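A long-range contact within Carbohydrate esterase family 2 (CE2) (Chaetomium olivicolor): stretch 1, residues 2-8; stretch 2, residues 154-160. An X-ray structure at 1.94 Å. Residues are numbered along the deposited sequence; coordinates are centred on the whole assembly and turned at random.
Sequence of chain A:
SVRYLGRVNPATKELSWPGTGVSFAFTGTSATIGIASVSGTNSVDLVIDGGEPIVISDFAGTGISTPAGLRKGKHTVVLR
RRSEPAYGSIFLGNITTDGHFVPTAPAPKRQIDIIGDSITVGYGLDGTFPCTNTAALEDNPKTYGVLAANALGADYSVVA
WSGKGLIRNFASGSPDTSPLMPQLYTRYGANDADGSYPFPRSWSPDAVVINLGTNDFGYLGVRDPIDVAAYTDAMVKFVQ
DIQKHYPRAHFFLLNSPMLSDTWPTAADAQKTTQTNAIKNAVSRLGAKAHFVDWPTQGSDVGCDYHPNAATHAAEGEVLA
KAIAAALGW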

# COMPACT_ATOMS: atom_id res chain seq x y z
N VAL A 2 5.97 16.60 -14.71
CA VAL A 2 5.20 15.82 -13.76
C VAL A 2 6.01 14.63 -13.30
O VAL A 2 6.71 14.03 -14.12
CB VAL A 2 3.91 15.33 -14.39
CG1 VAL A 2 3.03 14.69 -13.36
CG2 VAL A 2 3.21 16.50 -15.09
N ARG A 3 5.95 14.26 -12.03
CA ARG A 3 6.52 12.97 -11.71
C ARG A 3 5.47 12.03 -11.16
O ARG A 3 4.53 12.43 -10.44
CB ARG A 3 7.74 13.10 -10.79
CG ARG A 3 7.53 13.20 -9.34
CD ARG A 3 8.93 13.31 -8.66
NE ARG A 3 8.78 13.60 -7.24
CZ ARG A 3 8.78 12.67 -6.28
NH1 ARG A 3 8.96 11.39 -6.57
NH2 ARG A 3 8.60 13.05 -5.02
N TYR A 4 5.58 10.79 -11.60
CA TYR A 4 4.67 9.74 -11.18
C TYR A 4 5.10 9.17 -9.84
O TYR A 4 6.29 8.95 -9.60
CB TYR A 4 4.59 8.66 -12.24
CG TYR A 4 3.83 9.17 -13.43
CD1 TYR A 4 4.49 9.95 -14.38
CD2 TYR A 4 2.45 8.96 -13.57
CE1 TYR A 4 3.82 10.45 -15.47
CE2 TYR A 4 1.77 9.47 -14.66
CZ TYR A 4 2.47 10.22 -15.61
OH TYR A 4 1.86 10.75 -16.73
N LEU A 5 4.11 8.93 -9.00
CA LEU A 5 4.31 8.39 -7.67
C LEU A 5 3.92 6.92 -7.63
O LEU A 5 2.86 6.55 -8.13
CB LEU A 5 3.48 9.19 -6.67
CG LEU A 5 3.73 10.70 -6.75
CD1 LEU A 5 2.81 11.49 -5.80
CD2 LEU A 5 5.19 10.96 -6.43
N GLY A 6 4.78 6.09 -7.04
CA GLY A 6 4.47 4.68 -6.91
C GLY A 6 4.74 3.94 -8.21
O GLY A 6 5.32 4.49 -9.16
N ARG A 7 4.28 2.68 -8.27
CA ARG A 7 4.56 1.85 -9.42
C ARG A 7 3.49 2.10 -10.48
O ARG A 7 2.35 1.65 -10.33
CB ARG A 7 4.60 0.38 -9.00
CG ARG A 7 4.96 -0.60 -10.13
CD ARG A 7 4.85 -2.04 -9.64
NE ARG A 7 5.91 -2.38 -8.69
CZ ARG A 7 6.17 -3.64 -8.34
NH1 ARG A 7 5.44 -4.63 -8.86
NH2 ARG A 7 7.17 -3.92 -7.48
N VAL A 8 3.85 2.85 -11.53
CA VAL A 8 2.89 3.21 -12.58
C VAL A 8 3.48 2.86 -13.94
O VAL A 8 4.55 3.34 -14.29
CB VAL A 8 2.52 4.70 -12.55
CG1 VAL A 8 1.58 5.09 -13.72
CG2 VAL A 8 1.86 5.04 -11.19
N ALA A 154 10.53 9.54 3.02
CA ALA A 154 10.82 8.64 1.90
C ALA A 154 9.69 8.56 0.86
O ALA A 154 8.52 8.60 1.22
CB ALA A 154 11.11 7.23 2.40
N ASP A 155 10.07 8.42 -0.41
CA ASP A 155 9.11 8.01 -1.44
C ASP A 155 8.72 6.57 -1.14
O ASP A 155 9.46 5.83 -0.47
CB ASP A 155 9.71 8.13 -2.86
CG ASP A 155 9.36 9.46 -3.53
OD1 ASP A 155 8.38 10.10 -3.11
OD2 ASP A 155 10.08 9.87 -4.45
N TYR A 156 7.58 6.14 -1.65
CA TYR A 156 7.19 4.77 -1.37
C TYR A 156 6.43 4.19 -2.57
O TYR A 156 6.01 4.92 -3.49
CB TYR A 156 6.34 4.68 -0.08
CG TYR A 156 5.12 5.58 -0.12
CD1 TYR A 156 3.93 5.13 -0.67
CD2 TYR A 156 5.17 6.88 0.39
CE1 TYR A 156 2.80 5.94 -0.71
CE2 TYR A 156 4.04 7.70 0.34
CZ TYR A 156 2.87 7.21 -0.20
OH TYR A 156 1.74 7.98 -0.26
N SER A 157 6.29 2.87 -2.55
CA SER A 157 5.50 2.14 -3.50
C SER A 157 4.71 1.09 -2.73
O SER A 157 5.30 0.24 -2.06
CB SER A 157 6.37 1.46 -4.56
OG SER A 157 5.55 0.74 -5.44
N VAL A 158 3.38 1.21 -2.80
CA VAL A 158 2.50 0.23 -2.18
C VAL A 158 2.08 -0.79 -3.23
O VAL A 158 1.56 -0.42 -4.29
CB VAL A 158 1.23 0.90 -1.59
CG1 VAL A 158 0.26 -0.16 -1.05
CG2 VAL A 158 1.61 1.88 -0.48
N VAL A 159 2.32 -2.05 -2.93
CA VAL A 159 1.84 -3.14 -3.76
C VAL A 159 1.00 -4.02 -2.88
O VAL A 159 1.53 -4.81 -2.11
CB VAL A 159 2.98 -3.95 -4.39
CG1 VAL A 159 2.38 -5.03 -5.31
CG2 VAL A 159 3.86 -3.04 -5.21
N ALA A 160 -0.32 -3.88 -2.97
CA ALA A 160 -1.21 -4.53 -2.02
C ALA A 160 -2.57 -4.74 -2.61
O ALA A 160 -2.99 -3.97 -3.47
CB ALA A 160 -1.32 -3.72 -0.75
O HOH W 1 7.12 6.90 -5.61
O HOH W 2 2.92 1.32 -5.99
O HOH W 3 7.42 -0.37 -7.11

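One salt bridge, a set of bridging waters and a few packing contacts join these stretches, burying 255 Å² in all. Arg 3 and Asp 155 both point their CA-to-CB bonds toward the other stretch. Arg 3 leaves the backbone with chi1 in p, then runs extended through two t torsions. This carries its guanidinium to the carboxylate. NH1 of Arg 3 donates to OD2 of Asp 155 at 2.8 Å, and the oxygen lies at the guanidinium edge, near its plane. Asp 155 has an off-well chi1 of -95°.

At Gly 6 the backbone comes close: its CA is 3.8 Å from O of Tyr 156. Its positive phi favours glycine. Water 1 accepts from N of Gly 6 and donates to O of Tyr 156, so it links the two main chains without a direct hydrogen bond.

Ser 157 has chi1 in t. Its OG lies 3.7 Å from CB of Arg 7 and hydrogen-bonds to waters 2 and 3. Water 2 also accepts from N of Arg 7 and donates to O of Val 158. Water 3 accepts from NE of Arg 7.

Arg 7 is t, t, then m at chi3. One guanidinium face covers Val 159, with CZ 3.9 Å from CG2. The methyl suits this flat face, leaving the guanidinium edge free for polar partners.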